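Local structure of N-acetylmuramoyl-L-alanine amidase (Peptoclostridium difficile, 4RN7) at residues A[21-27]-A[152-158]; A[34-38]-A[164-170]; A[91-95]-A[122-128]; A[109-114]-A[177-181]. The protein probably hydrolyses, as the zinc-dependent amidase domain of a longer membrane protein, the bond between N-acetylmuramoyl and L-alanine in cell-wall peptidoglycan. All coordinates share one frame. Where two conformers were deposited one is given. Residues are numbered along the deposited sequence.

Contact 1: residues A[21-27]-A[152-158]; sequences SKTSNRY and LTTPSEE
This is a polar loop-to-helix contact at one end of the domain: residues 21-27, in the irregular loop between strand 4-10 and helix 28-44, wrap round the carboxylate of E158 on helix 155-161. S21 N donates to R26 O (2.9 Å), and S21 OG accepts hydrogen bonds from T23 N (3.0 Å) and S24 N (3.0 Å), an ST turn and an ST motif that curl the loop; N25 has positive phi (48/53). S21 lies nearest T153 (CA to CA 5.9 Å) and T23 nearest P155 (7.3 Å). T154 is the N-cap residue of helix 155-161, and E158 sits one turn on, its N bonded to T154 O (3.0 Å). In this Amidase_3-family domain the loop leads straight into the zinc ligand E28, and L152 (chi1 t, chi2 p) packs beside that glutamate. E158 is extended (chi1 t, chi2 t), so its carboxylate reaches the loop. T23 OG1 (chi1 p) donates to E158 OE1 at 2.7 Å; R26 adds a salt bridge whose hydrogen bond is weak (R26 NH1 to E158 OE2, 3.4 Å, at the guanidinium edge), OE2 being less securely placed, and S21 OG lies 2.9 Å from E158 OE2. L152 points toward the loop and packs CD2 on its backbone, 4.1 Å from both S21 N and R26 O; the apolar side-chain touch is T23 CG2 to P155 CG (4.1 Å).

Contact 2: residues A[34-38]-A[164-170]; sequences QIAKK and EKYQDQL
Two helices cross here: residues 34-38 of helix 28-44 and 164-170 of helix 164-185, with local axes 9.1 Å apart at a signed angle of -51°. The nearest CA pairs are I35-Q167 (5.8 Å) and K38-D168 (6.6 Å). The polar links run through Q167 (chi1 m, chi2 t): its NE2 donates to Q34 OE1 at 2.9 Å and also to the carbonyl of I161, while its OE1 accepts from K38 NZ at 2.9 Å. The charged link is K38 NZ to E164 OE1, a 3.0 Å salt bridge; the lysine is extended until chi4 turns to p. D168 pairs instead with K42. In the apolar part, I35 CD1 lies 4.0 Å from L170 CD2 and I35 CG1 3.8 Å from Q167 CG. A36 seats helix 28-44 on I8 and P10 of strand 4-10, and L170 also touches I118 and V122 of helix 107-122. The crossing thus combines apolar contact with directional bonds from the Q167 amide mid-interface, the E164-K38 pair lying at the exposed end.

Contact 3: residues A[91-95]-A[122-128]; sequences TATGI and VKVRDRG
I95, R127 and T93 organise this contact, where the loop 91-95 enters strand 95-99 and runs parallel to the start of strand 126-131, an outermost strand of the mixed sheet. I95 is bridged with D126 (CA to CA 6.0 Å): I95 N donates to R125 O (3.1 Å) and R127 N to I95 O (3.1 Å). The I95 side chain (chi1 m, chi2 t) puts CD1 3.9 Å from V124 CG2 and 4.4 Å from V122 CG2. R127 (chi1 m, chi2 t, chi3 p) folds back along the loop, NH1 giving T93 O a 3.2 Å hydrogen bond while NE forms a salt bridge with E96. T93 OG1 lies 3.7 Å from R125 CD. G94 (phi/psi 112/174) brings CA to 3.4 Å from R125 O, where a CB would clash. D126 OD1 accepts from G128 N (3.0 Å), an Asx turn, and from Q115 of helix 107-122, which connects the two adjacent strands in a beta-alpha-beta crossover. Backbone bonds thus set the strand register, and the R127 guanidinium ties the preceding loop to it.

Contact 4: residues A[109-114]-A[177-181]; sequences ELAQTV and GVLSY
L110 lies over one face of the Y181 ring: its CB stands 3.9 Å from the ring centroid, 14° off the normal, a CH-pi contact, and L110 CD1 comes within 3.7 Å of Y181 CG. Both have chi1 t; E109 CB meets the ring at its edge, 4.3 Å from Y181 CE1. The two segments are helical throughout and run roughly antiparallel, at 134° with local axes 8.5 Å apart. They close toward the other end, where V114 and G177 put their CA atoms 4.0 Å apart. A CB on G177 would lie 2.7 Å from V114 CA, so the bare glycine lets the backbones come together. V114 CG2 (chi1 t) packs on G177 C at 3.7 Å and on V178 CG2 at 4.1 Å. T113 turns its methyl to the partner, CG2 being 3.5 Å from G177 O and 3.7 Å from S180 OG, while its hydroxyl OG1 donates back to E109 O (3.1 Å). L110 and V114 also touch I145 of strand 144-151: this is a close glycine-mediated helix pair packed on the central sheet of an alpha/beta fold.

How the contacts relate
Contact 4 is the most buried and has no hydrogen bond between its segments; contacts 1 and 2 are partly buried and lean on carboxylates and amides, and contact 3 is a surface contact held by strand backbone bonds and an arginine. Helix 164-185 serves both contacts 2 and 4, about 18 Å apart between centres, meeting helix 28-44 through its own first turns and helix 107-122 farther along. L170 of contact 2 also packs on I95 of contact 3 (CD1 to CD1 3.9 Å), linking helix 164-185 to strand 95-99, next to the edge strand. Helix 155-161 joins contact 1 to contact 3, where E157 OE1 lies 3.0 Å from G94 N, probably hydrogen-bonded. Contacts 1 and 4 lie on opposite sides of the chain's centre.

Contact 1: residues A[21-27]-A[152-158]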
loop_
_atom_site.group_PDB
_atom_site.type_symbol
_atom_site.label_atom_id
_atom_site.label_comp_id
_atom_site.label_asym_id
_atom_site.label_seq_id
_atom_site.Cartn_x
_atom_site.Cartn_y
_atom_site.Cartn_z
ATOM N N SER A 21 -10.064 15.056 2.687
ATOM C CA SER A 21 -11.416 15.092 2.120
ATOM C C SER A 21 -12.003 16.495 2.159
ATOM O O SER A 21 -11.925 17.170 3.189
ATOM C CB SER A 21 -12.342 14.145 2.885
ATOM O OG SER A 21 -13.700 14.474 2.646
ATOM N N LYS A 22 -12.598 16.929 1.052
ATOM C CA LYS A 22 -13.233 18.240 0.963
ATOM C C LYS A 22 -14.644 18.184 1.532
ATOM O O LYS A 22 -15.275 19.213 1.772
ATOM C CB LYS A 22 -13.287 18.697 -0.496
ATOM C CG LYS A 22 -12.247 19.750 -0.876
ATOM C CD LYS A 22 -12.266 20.024 -2.380
ATOM C CE LYS A 22 -11.366 21.192 -2.757
ATOM N N THR A 23 -15.124 16.966 1.750
ATOM C CA THR A 23 -16.476 16.725 2.230
ATOM C C THR A 23 -16.530 16.706 3.755
ATOM O O THR A 23 -17.436 17.275 4.365
ATOM C CB THR A 23 -16.996 15.353 1.730
ATOM O OG1 THR A 23 -16.351 14.296 2.454
ATOM C CG2 THR A 23 -16.723 15.177 0.244
ATOM N N SER A 24 -15.534 16.065 4.358
ATOM C CA SER A 24 -15.645 15.585 5.727
ATOM C C SER A 24 -14.392 15.827 6.563
ATOM O O SER A 24 -14.356 15.474 7.743
ATOM C CB SER A 24 -15.926 14.084 5.688
ATOM O OG SER A 24 -15.032 13.442 4.794
ATOM N N ASN A 25 -13.372 16.423 5.950
ATOM C CA ASN A 25 -12.086 16.627 6.616
ATOM C C ASN A 25 -11.579 15.365 7.305
ATOM O O ASN A 25 -11.301 15.354 8.505
ATOM C CB ASN A 25 -12.145 17.816 7.581
ATOM C CG ASN A 25 -12.317 19.142 6.855
ATOM O OD1 ASN A 25 -11.687 19.383 5.825
ATOM N ND2 ASN A 25 -13.176 20.004 7.385
ATOM N N ARG A 26 -11.521 14.288 6.531
ATOM C CA ARG A 26 -10.809 13.095 6.934
ATOM C C ARG A 26 -9.468 13.183 6.244
ATOM O O ARG A 26 -9.372 13.774 5.163
ATOM C CB ARG A 26 -11.543 11.847 6.460
ATOM C CG ARG A 26 -12.872 11.614 7.151
ATOM C CD ARG A 26 -13.392 10.218 6.858
ATOM N NE ARG A 26 -14.545 9.885 7.686
ATOM C CZ ARG A 26 -15.805 10.088 7.322
ATOM N NH1 ARG A 26 -16.076 10.618 6.138
ATOM N NH2 ARG A 26 -16.798 9.761 8.136
ATOM N N TYR A 27 -8.441 12.609 6.871
ATOM C CA TYR A 27 -7.084 12.672 6.342
ATOM C C TYR A 27 -6.617 11.333 5.831
ATOM O O TYR A 27 -6.779 10.317 6.507
ATOM C CB TYR A 27 -6.106 13.091 7.438
ATOM C CG TYR A 27 -6.458 14.392 8.092
ATOM C CD1 TYR A 27 -6.835 15.489 7.334
ATOM C CD2 TYR A 27 -6.422 14.522 9.473
ATOM C CE1 TYR A 27 -7.164 16.688 7.935
ATOM C CE2 TYR A 27 -6.745 15.716 10.083
ATOM C CZ TYR A 27 -7.118 16.794 9.309
ATOM O OH TYR A 27 -7.440 17.988 9.911
ATOM N N LEU A 152 -9.398 9.530 -2.553
ATOM C CA LEU A 152 -10.059 10.156 -1.414
ATOM C C LEU A 152 -10.753 11.446 -1.821
ATOM O O LEU A 152 -11.683 11.897 -1.155
ATOM C CB LEU A 152 -9.057 10.426 -0.282
ATOM C CG LEU A 152 -9.662 11.059 0.975
ATOM C CD1 LEU A 152 -10.701 10.140 1.586
ATOM C CD2 LEU A 152 -8.553 11.351 1.978
ATOM N N THR A 153 -10.318 12.031 -2.935
ATOM C CA THR A 153 -10.929 13.254 -3.462
ATOM C C THR A 153 -12.288 13.059 -4.174
ATOM O O THR A 153 -12.958 14.034 -4.527
ATOM C CB THR A 153 -9.940 14.015 -4.387
ATOM O OG1 THR A 153 -9.399 13.119 -5.376
ATOM C CG2 THR A 153 -8.798 14.607 -3.559
ATOM N N THR A 154 -12.683 11.804 -4.375
ATOM C CA THR A 154 -13.959 11.478 -5.020
ATOM C C THR A 154 -14.908 10.953 -3.946
ATOM O O THR A 154 -14.636 9.916 -3.330
ATOM C CB THR A 154 -13.765 10.413 -6.107
ATOM O OG1 THR A 154 -12.902 10.927 -7.125
ATOM C CG2 THR A 154 -15.103 10.051 -6.747
ATOM N N PRO A 155 -16.001 11.687 -3.691
ATOM C CA PRO A 155 -16.930 11.341 -2.608
ATOM C C PRO A 155 -17.390 9.881 -2.595
ATOM O O PRO A 155 -17.400 9.296 -1.521
ATOM C CB PRO A 155 -18.109 12.279 -2.852
ATOM C CG PRO A 155 -17.475 13.505 -3.442
ATOM C CD PRO A 155 -16.381 12.952 -4.349
ATOM N N SER A 156 -17.770 9.301 -3.735
ATOM C CA SER A 156 -18.089 7.868 -3.740
ATOM C C SER A 156 -16.946 6.976 -3.218
ATOM O O SER A 156 -17.189 6.024 -2.461
ATOM C CB SER A 156 -18.539 7.407 -5.136
ATOM O OG SER A 156 -17.442 7.375 -6.040
ATOM N N GLU A 157 -15.702 7.283 -3.595
ATOM C CA GLU A 157 -14.566 6.452 -3.221
ATOM C C GLU A 157 -14.325 6.590 -1.725
ATOM O O GLU A 157 -13.998 5.620 -1.040
ATOM C CB GLU A 157 -13.302 6.924 -3.936
ATOM C CG GLU A 157 -13.294 6.753 -5.426
ATOM C CD GLU A 157 -12.901 5.359 -5.818
ATOM O OE1 GLU A 157 -11.680 5.084 -5.889
ATOM O OE2 GLU A 157 -13.817 4.545 -6.046
ATOM N N GLU A 158 -14.467 7.814 -1.230
ATOM C CA GLU A 158 -14.299 8.072 0.193
ATOM C C GLU A 158 -15.278 7.221 1.020
ATOM O O GLU A 158 -14.895 6.670 2.050
ATOM C CB GLU A 158 -14.485 9.560 0.484
ATOM C CG GLU A 158 -14.553 9.888 1.973
ATOM C CD GLU A 158 -14.757 11.361 2.241
ATOM O OE1 GLU A 158 -15.243 12.071 1.334
ATOM O OE2 GLU A 158 -14.438 11.802 3.363
#

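Contact 2: residues A[34-38]-A[164-170]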
loop_
_atom_site.group_PDB
_atom_site.type_symbol
_atom_site.label_atom_id
_atom_site.label_comp_id
_atom_site.label_asym_id
_atom_site.label_seq_id
_atom_site.Cartn_x
_atom_site.Cartn_y
_atom_site.Cartn_z
ATOM N N GLN A 34 -5.291 2.746 8.992
ATOM C CA GLN A 34 -6.356 1.781 9.236
ATOM C C GLN A 34 -6.219 0.596 8.300
ATOM O O GLN A 34 -6.294 -0.558 8.726
ATOM C CB GLN A 34 -7.741 2.421 9.052
ATOM C CG GLN A 34 -8.102 3.427 10.135
ATOM C CD GLN A 34 -9.429 4.115 9.861
ATOM O OE1 GLN A 34 -10.159 3.738 8.948
ATOM N NE2 GLN A 34 -9.737 5.137 10.646
ATOM N N ILE A 35 -6.018 0.887 7.023
ATOM C CA ILE A 35 -5.869 -0.162 6.024
ATOM C C ILE A 35 -4.604 -0.982 6.290
ATOM O O ILE A 35 -4.637 -2.213 6.216
ATOM C CB ILE A 35 -5.838 0.443 4.613
ATOM C CG1 ILE A 35 -7.221 1.013 4.256
ATOM C CG2 ILE A 35 -5.404 -0.583 3.575
ATOM C CD1 ILE A 35 -7.224 1.877 3.005
ATOM N N ALA A 36 -3.500 -0.308 6.623
ATOM C CA ALA A 36 -2.229 -0.981 6.874
ATOM C C ALA A 36 -2.317 -1.903 8.085
ATOM O O ALA A 36 -1.717 -2.982 8.102
ATOM C CB ALA A 36 -1.116 0.046 7.088
ATOM N N LYS A 37 -3.041 -1.466 9.113
ATOM C CA LYS A 37 -3.182 -2.277 10.315
ATOM C C LYS A 37 -3.905 -3.580 10.008
ATOM O O LYS A 37 -3.532 -4.635 10.524
ATOM C CB LYS A 37 -3.898 -1.507 11.422
ATOM C CG LYS A 37 -2.977 -0.551 12.174
ATOM C CD LYS A 37 -3.724 0.195 13.264
ATOM C CE LYS A 37 -2.764 1.072 14.064
ATOM N NZ LYS A 37 -3.486 1.968 15.014
ATOM N N LYS A 38 -4.940 -3.509 9.174
ATOM C CA LYS A 38 -5.656 -4.711 8.777
ATOM C C LYS A 38 -4.751 -5.621 7.962
ATOM O O LYS A 38 -4.740 -6.840 8.172
ATOM C CB LYS A 38 -6.917 -4.354 7.984
ATOM C CG LYS A 38 -8.027 -3.781 8.850
ATOM C CD LYS A 38 -9.342 -3.702 8.064
ATOM C CE LYS A 38 -10.459 -3.116 8.919
ATOM N NZ LYS A 38 -10.084 -1.785 9.462
ATOM N N GLU A 164 -15.319 -0.259 6.996
ATOM C CA GLU A 164 -14.475 -1.288 7.580
ATOM C C GLU A 164 -14.515 -2.591 6.788
ATOM O O GLU A 164 -13.508 -3.289 6.676
ATOM C CB GLU A 164 -14.900 -1.531 9.028
ATOM C CG GLU A 164 -14.672 -0.332 9.946
ATOM C CD GLU A 164 -13.311 -0.356 10.625
ATOM O OE1 GLU A 164 -12.757 -1.461 10.813
ATOM O OE2 GLU A 164 -12.801 0.730 10.978
ATOM N N LYS A 165 -15.679 -2.924 6.242
ATOM C CA LYS A 165 -15.807 -4.171 5.505
ATOM C C LYS A 165 -15.063 -4.051 4.178
ATOM O O LYS A 165 -14.469 -5.014 3.696
ATOM C CB LYS A 165 -17.286 -4.572 5.340
ATOM C CG LYS A 165 -17.774 -5.514 6.466
ATOM C CD LYS A 165 -19.292 -5.519 6.636
ATOM C CE LYS A 165 -19.716 -6.427 7.789
ATOM N NZ LYS A 165 -19.592 -7.878 7.456
ATOM N N TYR A 166 -15.055 -2.847 3.620
ATOM C CA TYR A 166 -14.312 -2.581 2.407
ATOM C C TYR A 166 -12.812 -2.625 2.703
ATOM O O TYR A 166 -12.035 -3.179 1.929
ATOM C CB TYR A 166 -14.673 -1.206 1.875
ATOM C CG TYR A 166 -14.027 -0.905 0.563
ATOM C CD1 TYR A 166 -14.544 -1.435 -0.611
ATOM C CD2 TYR A 166 -12.898 -0.099 0.487
ATOM C CE1 TYR A 166 -13.963 -1.169 -1.821
ATOM C CE2 TYR A 166 -12.308 0.177 -0.733
ATOM C CZ TYR A 166 -12.848 -0.363 -1.876
ATOM O OH TYR A 166 -12.291 -0.109 -3.103
ATOM N N GLN A 167 -12.401 -2.032 3.812
ATOM C CA GLN A 167 -10.988 -2.093 4.173
ATOM C C GLN A 167 -10.555 -3.544 4.363
ATOM O O GLN A 167 -9.442 -3.916 4.003
ATOM C CB GLN A 167 -10.722 -1.285 5.439
ATOM C CG GLN A 167 -10.769 0.228 5.224
ATOM C CD GLN A 167 -10.512 0.971 6.520
ATOM O OE1 GLN A 167 -10.187 0.361 7.533
ATOM N NE2 GLN A 167 -10.663 2.285 6.495
ATOM N N ASP A 168 -11.443 -4.361 4.917
ATOM C CA ASP A 168 -11.128 -5.762 5.169
ATOM C C ASP A 168 -10.939 -6.551 3.871
ATOM O O ASP A 168 -10.005 -7.341 3.742
ATOM C CB ASP A 168 -12.237 -6.392 6.009
ATOM C CG ASP A 168 -11.910 -7.797 6.431
ATOM O OD1 ASP A 168 -11.064 -7.956 7.333
ATOM O OD2 ASP A 168 -12.505 -8.741 5.868
ATOM N N GLN A 169 -11.840 -6.328 2.924
ATOM C CA GLN A 169 -11.765 -6.977 1.620
ATOM C C GLN A 169 -10.500 -6.569 0.896
ATOM O O GLN A 169 -9.819 -7.407 0.317
ATOM C CB GLN A 169 -12.947 -6.575 0.758
ATOM C CG GLN A 169 -14.278 -7.080 1.226
ATOM C CD GLN A 169 -15.363 -6.720 0.242
ATOM O OE1 GLN A 169 -15.718 -7.518 -0.630
ATOM N NE2 GLN A 169 -15.887 -5.505 0.362
ATOM N N LEU A 170 -10.201 -5.273 0.929
ATOM C CA LEU A 170 -9.025 -4.729 0.263
ATOM C C LEU A 170 -7.770 -5.343 0.870
ATOM O O LEU A 170 -6.882 -5.806 0.153
ATOM C CB LEU A 170 -9.016 -3.203 0.397
ATOM C CG LEU A 170 -7.736 -2.471 0.009
ATOM C CD1 LEU A 170 -7.379 -2.758 -1.443
ATOM C CD2 LEU A 170 -7.911 -0.976 0.244
#

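Contact 3: residues A[91-95]-A[122-128]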
loop_
_atom_site.group_PDB
_atom_site.type_symbol
_atom_site.label_atom_id
_atom_site.label_comp_id
_atom_site.label_asym_id
_atom_site.label_seq_id
_atom_site.Cartn_x
_atom_site.Cartn_y
_atom_site.Cartn_z
ATOM N N THR A 91 -13.787 13.279 -9.349
ATOM C CA THR A 91 -14.542 12.244 -10.053
ATOM C C THR A 91 -13.793 10.923 -10.272
ATOM O O THR A 91 -14.427 9.891 -10.436
ATOM C CB THR A 91 -15.096 12.766 -11.419
ATOM O OG1 THR A 91 -14.012 13.068 -12.308
ATOM C CG2 THR A 91 -15.946 14.008 -11.211
ATOM N N ALA A 92 -12.460 10.937 -10.244
ATOM C CA ALA A 92 -11.694 9.722 -10.561
ATOM C C ALA A 92 -11.984 8.557 -9.611
ATOM O O ALA A 92 -12.235 8.771 -8.427
ATOM C CB ALA A 92 -10.204 10.016 -10.566
ATOM N N THR A 93 -11.941 7.325 -10.121
ATOM C CA THR A 93 -12.124 6.156 -9.256
ATOM C C THR A 93 -11.158 5.026 -9.569
ATOM O O THR A 93 -10.595 4.972 -10.661
ATOM C CB THR A 93 -13.538 5.572 -9.366
ATOM O OG1 THR A 93 -13.794 5.206 -10.727
ATOM C CG2 THR A 93 -14.569 6.574 -8.892
ATOM N N GLY A 94 -10.963 4.135 -8.605
ATOM C CA GLY A 94 -10.226 2.914 -8.865
ATOM C C GLY A 94 -8.882 2.833 -8.167
ATOM O O GLY A 94 -8.417 3.791 -7.545
ATOM N N ILE A 95 -8.247 1.676 -8.297
ATOM C CA ILE A 95 -6.995 1.409 -7.612
ATOM C C ILE A 95 -5.891 1.168 -8.641
ATOM O O ILE A 95 -6.132 0.528 -9.670
ATOM C CB ILE A 95 -7.171 0.173 -6.719
ATOM C CG1 ILE A 95 -8.109 0.511 -5.550
ATOM C CG2 ILE A 95 -5.830 -0.334 -6.187
ATOM C CD1 ILE A 95 -8.316 -0.633 -4.576
ATOM N N VAL A 122 -12.168 -6.697 -4.328
ATOM C CA VAL A 122 -13.025 -5.530 -4.086
ATOM C C VAL A 122 -13.803 -5.134 -5.337
ATOM O O VAL A 122 -14.807 -4.408 -5.252
ATOM C CB VAL A 122 -12.238 -4.320 -3.548
ATOM C CG1 VAL A 122 -11.923 -4.512 -2.081
ATOM C CG2 VAL A 122 -10.968 -4.129 -4.336
ATOM N N LYS A 123 -13.347 -5.623 -6.489
ATOM C CA LYS A 123 -14.077 -5.428 -7.755
ATOM C C LYS A 123 -14.264 -3.940 -8.032
ATOM O O LYS A 123 -15.375 -3.448 -8.270
ATOM C CB LYS A 123 -15.415 -6.184 -7.762
ATOM C CG LYS A 123 -15.277 -7.702 -7.660
ATOM C CD LYS A 123 -15.765 -8.211 -6.311
ATOM N N VAL A 124 -13.138 -3.241 -7.965
ATOM C CA VAL A 124 -13.031 -1.816 -8.195
ATOM C C VAL A 124 -12.479 -1.659 -9.596
ATOM O O VAL A 124 -12.069 -2.638 -10.224
ATOM C CB VAL A 124 -12.019 -1.199 -7.223
ATOM C CG1 VAL A 124 -12.552 -1.262 -5.815
ATOM C CG2 VAL A 124 -10.707 -1.944 -7.306
ATOM N N ARG A 125 -12.450 -0.421 -10.071
ATOM C CA ARG A 125 -11.936 -0.120 -11.396
ATOM C C ARG A 125 -10.441 -0.412 -11.428
ATOM O O ARG A 125 -9.703 0.020 -10.539
ATOM C CB ARG A 125 -12.214 1.345 -11.718
ATOM C CG ARG A 125 -11.631 1.853 -13.010
ATOM C CD ARG A 125 -12.343 3.144 -13.406
ATOM N NE ARG A 125 -11.538 3.954 -14.309
ATOM C CZ ARG A 125 -11.617 3.885 -15.634
ATOM N NH1 ARG A 125 -12.468 3.041 -16.211
ATOM N NH2 ARG A 125 -10.842 4.659 -16.382
ATOM N N ASP A 126 -10.007 -1.157 -12.442
ATOM C CA ASP A 126 -8.609 -1.587 -12.554
ATOM C C ASP A 126 -7.787 -0.545 -13.327
ATOM O O ASP A 126 -7.794 -0.519 -14.559
ATOM C CB ASP A 126 -8.571 -2.976 -13.217
ATOM C CG ASP A 126 -7.174 -3.526 -13.394
ATOM O OD1 ASP A 126 -6.195 -2.912 -12.921
ATOM O OD2 ASP A 126 -7.059 -4.608 -14.009
ATOM N N ARG A 127 -7.094 0.323 -12.591
ATOM C CA ARG A 127 -6.271 1.366 -13.196
ATOM C C ARG A 127 -4.892 0.840 -13.605
ATOM O O ARG A 127 -4.084 1.581 -14.171
ATOM C CB ARG A 127 -6.127 2.563 -12.248
ATOM C CG ARG A 127 -7.453 3.223 -11.880
ATOM C CD ARG A 127 -7.269 4.378 -10.893
ATOM N NE ARG A 127 -6.495 5.480 -11.461
ATOM C CZ ARG A 127 -7.033 6.484 -12.144
ATOM N NH1 ARG A 127 -8.343 6.532 -12.349
ATOM N NH2 ARG A 127 -6.263 7.441 -12.634
ATOM N N GLY A 128 -4.635 -0.438 -13.330
ATOM C CA GLY A 128 -3.408 -1.083 -13.775
ATOM C C GLY A 128 -2.214 -0.770 -12.897
ATOM O O GLY A 128 -2.370 -0.308 -11.767
HETATM O O HOH W 1 -11.306 7.527 -13.077
#

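Contact 4: residues A[109-114]-A[177-181]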
loop_
_atom_site.group_PDB
_atom_site.type_symbol
_atom_site.label_atom_id
_atom_site.label_comp_id
_atom_site.label_asym_id
_atom_site.label_seq_id
_atom_site.Cartn_x
_atom_site.Cartn_y
_atom_site.Cartn_z
ATOM N N GLU A 109 6.471 -7.471 -11.342
ATOM C CA GLU A 109 5.706 -8.702 -11.185
ATOM C C GLU A 109 4.858 -8.675 -9.899
ATOM O O GLU A 109 3.687 -9.071 -9.902
ATOM C CB GLU A 109 6.653 -9.907 -11.203
ATOM C CG GLU A 109 7.284 -10.214 -12.577
ATOM C CD GLU A 109 8.210 -9.116 -13.102
ATOM O OE1 GLU A 109 8.895 -8.451 -12.297
ATOM O OE2 GLU A 109 8.250 -8.918 -14.333
ATOM N N LEU A 110 5.455 -8.206 -8.807
ATOM C CA LEU A 110 4.739 -8.054 -7.539
ATOM C C LEU A 110 3.545 -7.112 -7.700
ATOM O O LEU A 110 2.446 -7.397 -7.225
ATOM C CB LEU A 110 5.689 -7.525 -6.455
ATOM C CG LEU A 110 5.090 -7.096 -5.110
ATOM C CD1 LEU A 110 4.402 -8.264 -4.400
ATOM C CD2 LEU A 110 6.164 -6.481 -4.217
ATOM N N ALA A 111 3.775 -5.991 -8.382
ATOM C CA ALA A 111 2.735 -5.000 -8.626
ATOM C C ALA A 111 1.557 -5.591 -9.396
ATOM O O ALA A 111 0.402 -5.368 -9.034
ATOM C CB ALA A 111 3.311 -3.799 -9.377
ATOM N N GLN A 112 1.842 -6.329 -10.465
ATOM C CA GLN A 112 0.765 -6.886 -11.275
ATOM C C GLN A 112 -0.036 -7.939 -10.506
ATOM O O GLN A 112 -1.270 -7.971 -10.579
ATOM C CB GLN A 112 1.298 -7.470 -12.585
ATOM C CG GLN A 112 0.194 -7.906 -13.543
ATOM C CD GLN A 112 -0.718 -6.755 -13.956
ATOM O OE1 GLN A 112 -0.403 -6.007 -14.881
ATOM N NE2 GLN A 112 -1.851 -6.609 -13.266
ATOM N N THR A 113 0.665 -8.796 -9.768
ATOM C CA THR A 113 0.007 -9.854 -9.005
ATOM C C THR A 113 -0.905 -9.261 -7.926
ATOM O O THR A 113 -2.079 -9.642 -7.818
ATOM C CB THR A 113 1.039 -10.824 -8.400
ATOM O OG1 THR A 113 1.786 -11.425 -9.463
ATOM C CG2 THR A 113 0.354 -11.914 -7.596
ATOM N N VAL A 114 -0.371 -8.321 -7.151
ATOM C CA VAL A 114 -1.163 -7.644 -6.124
ATOM C C VAL A 114 -2.336 -6.875 -6.745
ATOM O O VAL A 114 -3.483 -7.032 -6.314
ATOM C CB VAL A 114 -0.289 -6.735 -5.247
ATOM C CG1 VAL A 114 -1.151 -5.784 -4.416
ATOM C CG2 VAL A 114 0.604 -7.590 -4.333
ATOM N N GLY A 177 -2.407 -11.372 -2.813
ATOM C CA GLY A 177 -1.487 -10.991 -3.874
ATOM C C GLY A 177 -0.039 -11.137 -3.439
ATOM O O GLY A 177 0.803 -11.669 -4.169
ATOM N N VAL A 178 0.253 -10.654 -2.238
ATOM C CA VAL A 178 1.589 -10.796 -1.674
ATOM C C VAL A 178 1.981 -12.264 -1.515
ATOM O O VAL A 178 3.085 -12.657 -1.896
ATOM C CB VAL A 178 1.682 -10.091 -0.322
ATOM C CG1 VAL A 178 3.028 -10.379 0.353
ATOM C CG2 VAL A 178 1.490 -8.605 -0.510
ATOM N N LEU A 179 1.078 -13.070 -0.961
ATOM C CA LEU A 179 1.372 -14.483 -0.715
ATOM C C LEU A 179 1.591 -15.224 -2.027
ATOM O O LEU A 179 2.449 -16.108 -2.120
ATOM C CB LEU A 179 0.240 -15.146 0.077
ATOM C CG LEU A 179 0.027 -14.720 1.527
ATOM C CD1 LEU A 179 -1.168 -15.419 2.126
ATOM C CD2 LEU A 179 1.272 -15.030 2.331
ATOM N N SER A 180 0.802 -14.859 -3.032
ATOM C CA SER A 180 0.918 -15.443 -4.359
ATOM C C SER A 180 2.251 -15.074 -5.007
ATOM O O SER A 180 2.843 -15.879 -5.728
ATOM C CB SER A 180 -0.246 -14.990 -5.236
ATOM O OG SER A 180 -0.103 -15.472 -6.552
ATOM N N TYR A 181 2.727 -13.859 -4.746
ATOM C CA TYR A 181 4.042 -13.458 -5.226
ATOM C C TYR A 181 5.135 -14.251 -4.511
ATOM O O TYR A 181 5.995 -14.855 -5.157
ATOM C CB TYR A 181 4.277 -11.956 -5.024
ATOM C CG TYR A 181 5.680 -11.535 -5.419
ATOM C CD1 TYR A 181 6.021 -11.363 -6.756
ATOM C CD2 TYR A 181 6.667 -11.330 -4.461
ATOM C CE1 TYR A 181 7.302 -10.992 -7.129
ATOM C CE2 TYR A 181 7.953 -10.952 -4.826
ATOM C CZ TYR A 181 8.263 -10.789 -6.160
ATOM O OH TYR A 181 9.536 -10.420 -6.528
#